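Local coordinates for E3 ubiquitin-protein ligase TRIM65 (Homo sapiens, PDB 7JL4), which acts as an E3 ubiquitin ligase in innate immunity, autophagy and inflammation, seen here through its C-terminal PRY-SPRY (B30.2) domain, at residues P10-L15 and Y74-A79; W112-Q117 and L151-L156. All blocks are in the same frame, centred on the assembly; numbering follows the deposited sequence.

Contact 1. Residues P10-L15 and Y74-A79; sequences PLRRKL and YWEVRA
R12 reaches from the helix 10-15 to the carboxylate of E76 on the strand 74-79. From CB the side chain leaves with CG anti to the backbone N (chi1 -175°) and stays extended as far as NE, which carries the guanidinium across to the strand. CG and then CD each pass E76 OE2 at van der Waals distance; NE gives a hydrogen bond to E76 OE2 (3.0 Å), and R12 NH2 gives one to E76 OE1 (2.8 Å, N-H...O 167°). The salt bridge is therefore side-on and two-pronged, on the syn sides of both oxygens, with the two planar groups turned 32° apart. E76 OE2 also accepts from Y74 OH (2.6 Å) through its anti lone pair, and from W16 NE1 just past the helix, so three donors grip this buried oxygen and fix the carboxylate. Beside the salt bridge, L15 CB sits over the centre of the Y74 ring, 3.7 Å from the centroid, in a CH-pi contact, while L15 CD1 lies 3.7 Å from Y74 CE1. The short N-terminal helix of the PRY-SPRY domain thus packs on an inner strand of the seven-stranded sheet, and on neighbouring strand 139-145 R12 touches L139 and L15 touches D143.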
loop_
_atom_site.group_PDB
_atom_site.type_symbol
_atom_site.label_atom_id
_atom_site.label_comp_id
_atom_site.label_asym_id
_atom_site.label_seq_id
_atom_site.Cartn_x
_atom_site.Cartn_y
_atom_site.Cartn_z
ATOM N N PRO A 10 -15.295 17.325 -2.773
ATOM C CA PRO A 10 -15.083 17.495 -4.224
ATOM C C PRO A 10 -13.660 17.208 -4.689
ATOM O O PRO A 10 -13.471 16.754 -5.830
ATOM C CB PRO A 10 -15.479 18.960 -4.472
ATOM C CG PRO A 10 -15.480 19.602 -3.140
ATOM C CD PRO A 10 -15.869 18.532 -2.165
ATOM N N LEU A 11 -12.646 17.463 -3.857
ATOM C CA LEU A 11 -11.292 17.065 -4.236
ATOM C C LEU A 11 -11.178 15.549 -4.300
ATOM O O LEU A 11 -10.570 15.000 -5.227
ATOM C CB LEU A 11 -10.270 17.656 -3.264
ATOM C CG LEU A 11 -8.814 17.232 -3.512
ATOM C CD1 LEU A 11 -8.365 17.613 -4.930
ATOM C CD2 LEU A 11 -7.846 17.819 -2.460
ATOM N N ARG A 12 -11.785 14.851 -3.343
ATOM C CA ARG A 12 -11.755 13.397 -3.384
ATOM C C ARG A 12 -12.505 12.893 -4.609
ATOM O O ARG A 12 -12.086 11.926 -5.256
ATOM C CB ARG A 12 -12.346 12.827 -2.092
ATOM C CG ARG A 12 -12.265 11.312 -1.941
ATOM C CD ARG A 12 -12.944 10.868 -0.633
ATOM N NE ARG A 12 -12.978 9.415 -0.488
ATOM C CZ ARG A 12 -13.765 8.769 0.361
ATOM N NH1 ARG A 12 -14.611 9.458 1.133
ATOM N NH2 ARG A 12 -13.724 7.438 0.419
ATOM N N ARG A 13 -13.610 13.549 -4.954
ATOM C CA ARG A 13 -14.354 13.112 -6.134
ATOM C C ARG A 13 -13.513 13.280 -7.393
ATOM O O ARG A 13 -13.606 12.470 -8.323
ATOM C CB ARG A 13 -15.667 13.888 -6.244
ATOM C CG ARG A 13 -16.663 13.304 -7.251
ATOM C CD ARG A 13 -18.100 13.653 -6.880
ATOM N NE ARG A 13 -18.679 12.818 -5.830
ATOM C CZ ARG A 13 -19.160 11.598 -6.044
ATOM N NH1 ARG A 13 -19.092 11.070 -7.257
ATOM N NH2 ARG A 13 -19.698 10.901 -5.051
ATOM N N LYS A 14 -12.684 14.333 -7.449
ATOM C CA LYS A 14 -11.795 14.495 -8.598
ATOM C C LYS A 14 -10.771 13.367 -8.661
ATOM O O LYS A 14 -10.478 12.848 -9.743
ATOM C CB LYS A 14 -11.098 15.853 -8.543
ATOM C CG LYS A 14 -10.082 16.090 -9.643
ATOM C CD LYS A 14 -9.402 17.437 -9.481
ATOM C CE LYS A 14 -8.017 17.450 -10.119
ATOM N NZ LYS A 14 -7.716 18.767 -10.766
ATOM N N LEU A 15 -10.227 12.964 -7.509
ATOM C CA LEU A 15 -9.289 11.842 -7.480
ATOM C C LEU A 15 -9.934 10.568 -8.012
ATOM O O LEU A 15 -9.286 9.775 -8.721
ATOM C CB LEU A 15 -8.787 11.615 -6.050
ATOM C CG LEU A 15 -7.868 12.667 -5.490
ATOM C CD1 LEU A 15 -7.670 12.476 -3.970
ATOM C CD2 LEU A 15 -6.563 12.553 -6.237
ATOM N N TYR A 74 -5.795 5.870 -9.250
ATOM C CA TYR A 74 -6.055 6.238 -7.859
ATOM C C TYR A 74 -6.812 5.101 -7.190
ATOM O O TYR A 74 -7.700 4.499 -7.800
ATOM C CB TYR A 74 -6.876 7.545 -7.751
ATOM C CG TYR A 74 -7.280 7.904 -6.329
ATOM C CD1 TYR A 74 -6.372 8.513 -5.465
ATOM C CD2 TYR A 74 -8.561 7.605 -5.845
ATOM C CE1 TYR A 74 -6.746 8.852 -4.150
ATOM C CE2 TYR A 74 -8.935 7.909 -4.522
ATOM C CZ TYR A 74 -8.002 8.536 -3.683
ATOM O OH TYR A 74 -8.320 8.882 -2.376
ATOM N N TRP A 75 -6.484 4.827 -5.928
ATOM C CA TRP A 75 -7.243 3.844 -5.166
ATOM C C TRP A 75 -7.152 4.183 -3.688
ATOM O O TRP A 75 -6.296 4.968 -3.254
ATOM C CB TRP A 75 -6.751 2.407 -5.398
ATOM C CG TRP A 75 -5.285 2.235 -5.137
ATOM C CD1 TRP A 75 -4.681 1.967 -3.922
ATOM C CD2 TRP A 75 -4.214 2.362 -6.095
ATOM N NE1 TRP A 75 -3.309 1.902 -4.080
ATOM C CE2 TRP A 75 -2.996 2.140 -5.397
ATOM C CE3 TRP A 75 -4.166 2.618 -7.474
ATOM C CZ2 TRP A 75 -1.746 2.176 -6.031
ATOM C CZ3 TRP A 75 -2.906 2.662 -8.115
ATOM C CH2 TRP A 75 -1.718 2.435 -7.385
ATOM N N GLU A 76 -8.065 3.579 -2.925
ATOM C CA GLU A 76 -8.154 3.784 -1.488
ATOM C C GLU A 76 -8.088 2.448 -0.762
ATOM O O GLU A 76 -8.553 1.421 -1.259
ATOM C CB GLU A 76 -9.437 4.543 -1.117
ATOM C CG GLU A 76 -9.379 6.003 -1.574
ATOM C CD GLU A 76 -10.696 6.742 -1.445
ATOM O OE1 GLU A 76 -11.691 6.131 -1.004
ATOM O OE2 GLU A 76 -10.721 7.966 -1.729
ATOM N N VAL A 77 -7.498 2.481 0.427
ATOM C CA VAL A 77 -7.257 1.307 1.261
ATOM C C VAL A 77 -7.671 1.658 2.682
ATOM O O VAL A 77 -7.385 2.769 3.145
ATOM C CB VAL A 77 -5.766 0.899 1.237
ATOM C CG1 VAL A 77 -5.501 -0.282 2.176
ATOM C CG2 VAL A 77 -5.296 0.597 -0.174
ATOM N N ARG A 78 -8.316 0.731 3.383
ATOM C CA ARG A 78 -8.611 0.921 4.802
ATOM C C ARG A 78 -7.733 0.017 5.661
ATOM O O ARG A 78 -7.704 -1.199 5.459
ATOM C CB ARG A 78 -10.075 0.654 5.121
ATOM C CG ARG A 78 -10.340 0.843 6.627
ATOM C CD ARG A 78 -11.786 0.985 6.979
ATOM N NE ARG A 78 -12.403 2.208 6.464
ATOM C CZ ARG A 78 -12.294 3.404 7.041
ATOM N NH1 ARG A 78 -11.559 3.559 8.135
ATOM N NH2 ARG A 78 -12.908 4.450 6.514
ATOM N N ALA A 79 -7.052 0.602 6.643
ATOM C CA ALA A 79 -6.231 -0.147 7.589
ATOM C C ALA A 79 -6.986 -0.341 8.899
ATOM O O ALA A 79 -7.601 0.600 9.408
ATOM C CB ALA A 79 -4.915 0.595 7.856
#

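Contact 2. Residues W112-Q117 and L151-L156; sequences WGLCVQ and LTFYSL
The F153 ring takes L114 CB on one face, 3.6 Å from the centroid and 11° off the ring normal, a CH-pi contact almost above the ring centre. The nearest ring carbons to L114 CB are F153 CD2 and CE2, both at 3.7 Å. At the far end of the ring, F153 CZ comes obliquely to the backbone of G113, 4.0 Å from G113 C. L114 and F153 run past each other in opposite directions: with L114 CG anti to the backbone N (chi1 -174°), L114 CD2 is brought back over the root of the ring, 3.8 Å from F153 CB. Two residues earlier on both strands, W112 CB meets L151 CD2 at 4.0 Å, whereas the indole leads away to stack on H125 and to meet F166, F170 and Y90 edge-to-face.

The two strands run nearly parallel, 18° apart, and the axes of the short segments 112-116 and 151-155 come within 8.8 Å. They belong to different sheets, and the contact spans the core of the SPRY beta-sandwich. M142 and F166 pack against F153 from within its own sheet, and L163 touches L114. Replacing F153 by an alanine would remove the ring and is likely to open a gap against L114 CB and the G113 backbone, and to cost the two sheets their CH-pi contact here. No hydrogen bond links the segments; every touching residue is buried, so cohesion between the layers rests on dispersion and exclusion of water, while the backbone of 112-116 bonds chiefly to strands 84-89 and 120-125, and strand 150-155 lies between 139-145 and 161-167 in its own sheet.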
loop_
_atom_site.group_PDB
_atom_site.type_symbol
_atom_site.label_atom_id
_atom_site.label_comp_id
_atom_site.label_asym_id
_atom_site.label_seq_id
_atom_site.Cartn_x
_atom_site.Cartn_y
_atom_site.Cartn_z
ATOM N N TRP A 112 8.617 2.601 -3.340
ATOM C CA TRP A 112 8.267 3.830 -2.638
ATOM C C TRP A 112 7.117 3.477 -1.706
ATOM O O TRP A 112 6.206 2.755 -2.118
ATOM C CB TRP A 112 7.785 4.912 -3.649
ATOM C CG TRP A 112 8.822 5.432 -4.620
ATOM C CD1 TRP A 112 9.471 6.636 -4.561
ATOM C CD2 TRP A 112 9.286 4.786 -5.822
ATOM N NE1 TRP A 112 10.313 6.779 -5.653
ATOM C CE2 TRP A 112 10.225 5.657 -6.434
ATOM C CE3 TRP A 112 8.981 3.575 -6.454
ATOM C CZ2 TRP A 112 10.878 5.338 -7.631
ATOM C CZ3 TRP A 112 9.641 3.250 -7.626
ATOM C CH2 TRP A 112 10.576 4.128 -8.205
ATOM N N GLY A 113 7.116 3.988 -0.476
ATOM C CA GLY A 113 6.077 3.577 0.455
ATOM C C GLY A 113 5.819 4.600 1.540
ATOM O O GLY A 113 6.589 5.544 1.728
ATOM N N LEU A 114 4.671 4.439 2.204
ATOM C CA LEU A 114 4.273 5.275 3.333
ATOM C C LEU A 114 3.920 4.327 4.460
ATOM O O LEU A 114 2.958 3.561 4.339
ATOM C CB LEU A 114 3.061 6.157 3.006
ATOM C CG LEU A 114 2.712 7.145 4.134
ATOM C CD1 LEU A 114 3.668 8.310 4.111
ATOM C CD2 LEU A 114 1.283 7.643 4.041
ATOM N N CYS A 115 4.692 4.357 5.545
ATOM C CA CYS A 115 4.395 3.493 6.679
ATOM C C CYS A 115 3.649 4.300 7.746
ATOM O O CYS A 115 4.060 5.411 8.098
ATOM C CB CYS A 115 5.691 2.877 7.214
ATOM S SG CYS A 115 5.460 1.953 8.773
ATOM N N VAL A 116 2.521 3.771 8.210
ATOM C CA VAL A 116 1.713 4.425 9.225
ATOM C C VAL A 116 2.128 3.858 10.576
ATOM O O VAL A 116 2.023 2.653 10.813
ATOM C CB VAL A 116 0.218 4.203 8.968
ATOM C CG1 VAL A 116 -0.627 4.924 10.001
ATOM C CG2 VAL A 116 -0.112 4.673 7.560
ATOM N N GLN A 117 2.605 4.712 11.458
ATOM C CA GLN A 117 3.039 4.261 12.780
ATOM C C GLN A 117 2.097 4.802 13.839
ATOM O O GLN A 117 1.181 5.575 13.540
ATOM C CB GLN A 117 4.474 4.706 13.033
ATOM C CG GLN A 117 5.490 3.964 12.197
ATOM C CD GLN A 117 6.886 4.551 12.350
ATOM O OE1 GLN A 117 7.048 5.763 12.540
ATOM N NE2 GLN A 117 7.896 3.689 12.331
ATOM N N LEU A 151 3.624 10.486 -7.269
ATOM C CA LEU A 151 2.876 9.575 -6.416
ATOM C C LEU A 151 2.555 10.324 -5.133
ATOM O O LEU A 151 3.473 10.774 -4.436
ATOM C CB LEU A 151 3.680 8.306 -6.136
ATOM C CG LEU A 151 3.218 7.475 -4.925
ATOM C CD1 LEU A 151 1.797 6.911 -5.145
ATOM C CD2 LEU A 151 4.233 6.342 -4.651
ATOM N N THR A 152 1.270 10.503 -4.842
ATOM C CA THR A 152 0.848 11.246 -3.659
ATOM C C THR A 152 -0.013 10.356 -2.788
ATOM O O THR A 152 -0.947 9.720 -3.283
ATOM C CB THR A 152 0.071 12.515 -4.005
ATOM O OG1 THR A 152 0.874 13.344 -4.854
ATOM C CG2 THR A 152 -0.277 13.297 -2.696
ATOM N N PHE A 153 0.307 10.315 -1.499
ATOM C CA PHE A 153 -0.491 9.629 -0.500
ATOM C C PHE A 153 -1.443 10.606 0.172
ATOM O O PHE A 153 -1.056 11.735 0.511
ATOM C CB PHE A 153 0.402 9.001 0.572
ATOM C CG PHE A 153 1.275 7.916 0.070
ATOM C CD1 PHE A 153 2.502 8.199 -0.495
ATOM C CD2 PHE A 153 0.854 6.600 0.128
ATOM C CE1 PHE A 153 3.318 7.175 -0.943
ATOM C CE2 PHE A 153 1.673 5.578 -0.339
ATOM C CZ PHE A 153 2.880 5.867 -0.870
ATOM N N TYR A 154 -2.661 10.141 0.428
ATOM C CA TYR A 154 -3.708 10.939 1.058
ATOM C C TYR A 154 -4.238 10.264 2.313
ATOM O O TYR A 154 -4.261 9.035 2.424
ATOM C CB TYR A 154 -4.906 11.169 0.117
ATOM C CG TYR A 154 -4.628 12.115 -1.033
ATOM C CD1 TYR A 154 -3.978 11.677 -2.187
ATOM C CD2 TYR A 154 -5.007 13.450 -0.947
ATOM C CE1 TYR A 154 -3.716 12.566 -3.255
ATOM C CE2 TYR A 154 -4.772 14.334 -1.995
ATOM C CZ TYR A 154 -4.127 13.889 -3.137
ATOM O OH TYR A 154 -3.891 14.795 -4.137
ATOM N N SER A 155 -4.693 11.084 3.249
ATOM C CA SER A 155 -5.642 10.648 4.260
ATOM C C SER A 155 -7.004 11.172 3.842
ATOM O O SER A 155 -7.102 12.277 3.307
ATOM C CB SER A 155 -5.251 11.177 5.645
ATOM O OG SER A 155 -6.236 10.807 6.588
ATOM N N LEU A 156 -8.054 10.372 4.030
ATOM C CA LEU A 156 -9.334 10.790 3.503
ATOM C C LEU A 156 -10.321 11.111 4.620
ATOM O O LEU A 156 -11.398 11.650 4.344
ATOM C CB LEU A 156 -9.965 9.696 2.621
ATOM C CG LEU A 156 -9.357 9.725 1.199
ATOM C CD1 LEU A 156 -9.551 10.978 0.350
ATOM C CD2 LEU A 156 -7.955 9.105 1.082
#

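From the N terminus, the chain passes through the helix 10-15 and the first strands before strand 72-79 returns to that helix, closing the loop of contact 1. Only then does strand 111-116 start the second loop, which contact 2 closes at strand 150-155; the two loops follow in series, neither nesting nor crossing. Contact 1 ties the N-terminal helix to the seven-stranded sheet, and contact 2 joins that sheet to the six-stranded one. Their centres lie about 12 Å apart and they touch directly: L156 packs on R12, Y74 and E76, and the Y154 ring approaches L15. Helix, first sheet and second sheet are thus layered in succession.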